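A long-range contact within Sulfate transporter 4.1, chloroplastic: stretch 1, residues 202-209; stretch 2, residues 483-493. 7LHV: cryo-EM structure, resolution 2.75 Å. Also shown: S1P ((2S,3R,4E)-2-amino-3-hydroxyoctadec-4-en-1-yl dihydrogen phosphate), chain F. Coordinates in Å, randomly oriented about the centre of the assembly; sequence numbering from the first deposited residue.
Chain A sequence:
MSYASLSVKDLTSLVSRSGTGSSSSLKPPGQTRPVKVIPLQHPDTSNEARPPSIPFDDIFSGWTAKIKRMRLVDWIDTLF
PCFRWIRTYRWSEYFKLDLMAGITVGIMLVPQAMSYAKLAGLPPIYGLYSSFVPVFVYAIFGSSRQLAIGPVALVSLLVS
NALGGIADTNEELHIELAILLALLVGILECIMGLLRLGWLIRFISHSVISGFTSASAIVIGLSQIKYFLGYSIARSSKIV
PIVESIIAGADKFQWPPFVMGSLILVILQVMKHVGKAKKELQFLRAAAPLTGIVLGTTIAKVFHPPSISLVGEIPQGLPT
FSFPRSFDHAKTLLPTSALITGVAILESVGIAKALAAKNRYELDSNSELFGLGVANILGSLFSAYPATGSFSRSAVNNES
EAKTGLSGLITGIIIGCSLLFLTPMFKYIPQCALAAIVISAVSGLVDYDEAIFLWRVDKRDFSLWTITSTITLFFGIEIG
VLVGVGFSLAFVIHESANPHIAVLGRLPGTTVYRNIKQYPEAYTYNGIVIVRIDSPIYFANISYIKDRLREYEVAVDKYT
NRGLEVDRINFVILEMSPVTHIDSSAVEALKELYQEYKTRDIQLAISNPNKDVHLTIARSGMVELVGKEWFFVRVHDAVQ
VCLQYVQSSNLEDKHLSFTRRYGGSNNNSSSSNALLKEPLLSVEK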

# COMPACT_ATOMS: atom_id res chain seq x y z
N ARG A 202 7.68 6.81 -4.39
CA ARG A 202 8.69 7.34 -3.48
C ARG A 202 8.43 7.03 -2.02
O ARG A 202 9.17 7.52 -1.16
CB ARG A 202 8.82 8.85 -3.68
CG ARG A 202 9.12 9.25 -5.11
CD ARG A 202 9.30 10.75 -5.25
NE ARG A 202 8.98 11.21 -6.60
CZ ARG A 202 9.75 11.03 -7.66
NH1 ARG A 202 10.93 10.43 -7.56
NH2 ARG A 202 9.34 11.46 -8.84
N PHE A 203 7.40 6.24 -1.69
CA PHE A 203 7.21 5.80 -0.32
C PHE A 203 8.16 4.68 0.07
O PHE A 203 8.24 4.34 1.26
CB PHE A 203 5.76 5.35 -0.10
CG PHE A 203 5.44 4.01 -0.70
CD1 PHE A 203 5.00 3.91 -2.01
CD2 PHE A 203 5.57 2.85 0.04
CE1 PHE A 203 4.71 2.69 -2.56
CE2 PHE A 203 5.28 1.63 -0.51
CZ PHE A 203 4.85 1.55 -1.81
N ILE A 204 8.86 4.08 -0.89
CA ILE A 204 9.75 2.97 -0.60
C ILE A 204 10.98 3.48 0.15
O ILE A 204 11.62 4.45 -0.27
CB ILE A 204 10.15 2.24 -1.89
CG1 ILE A 204 8.89 1.76 -2.61
CG2 ILE A 204 11.06 1.07 -1.58
CD1 ILE A 204 9.15 1.25 -4.00
N SER A 205 11.30 2.83 1.27
CA SER A 205 12.39 3.29 2.11
C SER A 205 13.72 3.14 1.40
O SER A 205 13.90 2.28 0.53
CB SER A 205 12.41 2.51 3.43
OG SER A 205 12.74 1.15 3.21
N HIS A 206 14.67 4.01 1.76
CA HIS A 206 15.99 3.94 1.14
C HIS A 206 16.75 2.70 1.56
O HIS A 206 17.62 2.23 0.82
CB HIS A 206 16.79 5.20 1.48
CG HIS A 206 18.17 5.21 0.89
ND1 HIS A 206 18.39 5.22 -0.47
CD2 HIS A 206 19.39 5.20 1.47
CE1 HIS A 206 19.69 5.22 -0.70
NE2 HIS A 206 20.32 5.21 0.46
N SER A 207 16.45 2.15 2.74
CA SER A 207 17.10 0.92 3.17
C SER A 207 16.75 -0.24 2.25
O SER A 207 17.61 -1.06 1.91
CB SER A 207 16.72 0.59 4.61
OG SER A 207 16.91 1.71 5.45
N VAL A 208 15.48 -0.33 1.84
CA VAL A 208 15.06 -1.39 0.94
C VAL A 208 15.78 -1.28 -0.40
O VAL A 208 16.28 -2.27 -0.94
CB VAL A 208 13.53 -1.35 0.77
CG1 VAL A 208 13.11 -2.05 -0.51
CG2 VAL A 208 12.85 -1.97 1.96
N ILE A 209 15.86 -0.06 -0.94
CA ILE A 209 16.54 0.15 -2.21
C ILE A 209 18.02 -0.18 -2.09
O ILE A 209 18.61 -0.79 -2.98
CB ILE A 209 16.32 1.59 -2.70
CG1 ILE A 209 14.83 1.87 -2.87
CG2 ILE A 209 17.05 1.83 -4.00
CD1 ILE A 209 14.49 3.34 -2.96
N VAL A 483 9.05 -8.35 -1.93
CA VAL A 483 9.20 -8.33 -0.48
C VAL A 483 9.52 -6.93 0.02
O VAL A 483 8.95 -6.46 1.01
CB VAL A 483 10.26 -9.35 -0.03
CG1 VAL A 483 10.53 -9.20 1.45
CG2 VAL A 483 9.79 -10.75 -0.32
N GLY A 484 10.43 -6.23 -0.66
CA GLY A 484 10.77 -4.88 -0.23
C GLY A 484 9.60 -3.92 -0.33
O GLY A 484 9.33 -3.16 0.60
N VAL A 485 8.88 -3.96 -1.45
CA VAL A 485 7.72 -3.09 -1.62
C VAL A 485 6.64 -3.44 -0.60
O VAL A 485 6.00 -2.55 -0.03
CB VAL A 485 7.19 -3.17 -3.06
CG1 VAL A 485 5.88 -2.42 -3.19
CG2 VAL A 485 8.22 -2.62 -4.03
N GLY A 486 6.42 -4.73 -0.36
CA GLY A 486 5.41 -5.14 0.60
C GLY A 486 5.74 -4.71 2.01
O GLY A 486 4.86 -4.28 2.76
N PHE A 487 7.01 -4.83 2.41
CA PHE A 487 7.40 -4.40 3.75
C PHE A 487 7.31 -2.88 3.89
O PHE A 487 6.89 -2.38 4.94
CB PHE A 487 8.80 -4.90 4.07
CG PHE A 487 8.82 -6.19 4.83
CD1 PHE A 487 8.54 -6.21 6.18
CD2 PHE A 487 9.10 -7.38 4.19
CE1 PHE A 487 8.55 -7.40 6.89
CE2 PHE A 487 9.11 -8.57 4.89
CZ PHE A 487 8.84 -8.58 6.24
N SER A 488 7.68 -2.14 2.85
CA SER A 488 7.52 -0.69 2.89
C SER A 488 6.05 -0.31 3.02
O SER A 488 5.70 0.58 3.81
CB SER A 488 8.13 -0.06 1.64
OG SER A 488 9.54 -0.18 1.65
N LEU A 489 5.17 -0.97 2.27
CA LEU A 489 3.74 -0.71 2.39
C LEU A 489 3.23 -1.08 3.77
O LEU A 489 2.39 -0.37 4.34
CB LEU A 489 2.97 -1.48 1.32
CG LEU A 489 2.70 -0.73 0.02
CD1 LEU A 489 2.01 -1.63 -0.98
CD2 LEU A 489 1.86 0.50 0.30
N ALA A 490 3.69 -2.20 4.32
CA ALA A 490 3.25 -2.61 5.64
C ALA A 490 3.64 -1.58 6.68
O ALA A 490 2.85 -1.26 7.58
CB ALA A 490 3.84 -3.98 5.99
N PHE A 491 4.85 -1.03 6.59
CA PHE A 491 5.28 -0.05 7.57
C PHE A 491 4.57 1.29 7.38
O PHE A 491 4.25 1.98 8.36
CB PHE A 491 6.80 0.11 7.52
CG PHE A 491 7.52 -0.91 8.34
CD1 PHE A 491 7.45 -0.88 9.72
CD2 PHE A 491 8.25 -1.92 7.74
CE1 PHE A 491 8.10 -1.83 10.48
CE2 PHE A 491 8.91 -2.86 8.49
CZ PHE A 491 8.83 -2.82 9.86
N VAL A 492 4.29 1.66 6.13
CA VAL A 492 3.49 2.87 5.88
C VAL A 492 2.10 2.72 6.48
O VAL A 492 1.59 3.64 7.13
CB VAL A 492 3.43 3.16 4.37
CG1 VAL A 492 2.27 4.09 4.06
CG2 VAL A 492 4.73 3.76 3.89
N ILE A 493 1.48 1.56 6.28
CA ILE A 493 0.14 1.31 6.81
C ILE A 493 0.17 1.27 8.34
O ILE A 493 -0.74 1.78 9.00
CB ILE A 493 -0.44 0.02 6.21
CG1 ILE A 493 -0.77 0.23 4.74
CG2 ILE A 493 -1.67 -0.42 6.97
CD1 ILE A 493 -1.02 -1.04 3.99
C1 S1P F . 5.57 -6.45 12.25
O1 S1P F . 4.86 -5.40 12.95
C2 S1P F . 5.81 -5.81 10.91
N2 S1P F . 4.96 -4.63 10.78
C3 S1P F . 5.46 -6.69 9.71
O3 S1P F . 4.76 -5.83 8.82
C4 S1P F . 4.61 -7.87 10.05
C5 S1P F . 4.26 -8.82 9.22
C6 S1P F . 4.57 -9.00 7.77
C7 S1P F . 3.69 -8.23 6.81
C8 S1P F . 4.47 -7.67 5.65
C9 S1P F . 3.91 -8.05 4.30
C10 S1P F . 2.78 -7.16 3.85
C11 S1P F . 2.34 -7.37 2.42
C12 S1P F . 1.44 -6.28 1.89
C13 S1P F . 1.27 -5.12 2.83
C14 S1P F . -0.01 -4.34 2.62
C15 S1P F . -0.76 -4.73 1.38
C16 S1P F . -2.25 -4.96 1.60
P22 S1P F . 5.48 -4.28 13.89
O23 S1P F . 6.77 -4.82 14.49
O24 S1P F . 5.82 -3.13 13.00
O25 S1P F . 4.51 -3.92 14.90

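A loop that turns into a helix at His 206 lies against one side of the continuous helix 483-493, and the contact is made by packing alone: no hydrogen bond crosses it. Phe 203 covers the most surface. Its CB points toward the helix, and chi1 is in the p well. Phe 203 CE2 sits 3.5 Å from Leu 489 CG, its CD2 4.0 Å from Val 492 CG2, and its CZ 4.3 Å from Val 485 CG1, so one aromatic ring packs against three branched aliphatic side chains and the CB of Ser 488.

Ser 488 is the counterpart on the helix. Its hydroxyl donates back to its own helix, Ser 488 OG to Gly 484 O at 3.2 Å, and makes no hydrogen bond across the contact, where it lies beside methyls of Ile 204 and Val 208. This small side chain sits where the backbones come close: Ile 204 CA is 5.5 Å from Ser 488 CA.

One turn earlier, Gly 484 has no side chain at the other close approach. Val 208 CG1 rests 3.7 Å from Gly 484 CA, and a CB on Gly 484 would stand 2.6 Å from Val 208 CG1, a clash. Ser 205 caps the helix bearing Val 208 through a weak bond, Val 208 N to Ser 205 OG at 3.4 Å. The pattern is small helix residues where the backbones approach, and a large ring where they stand farther apart.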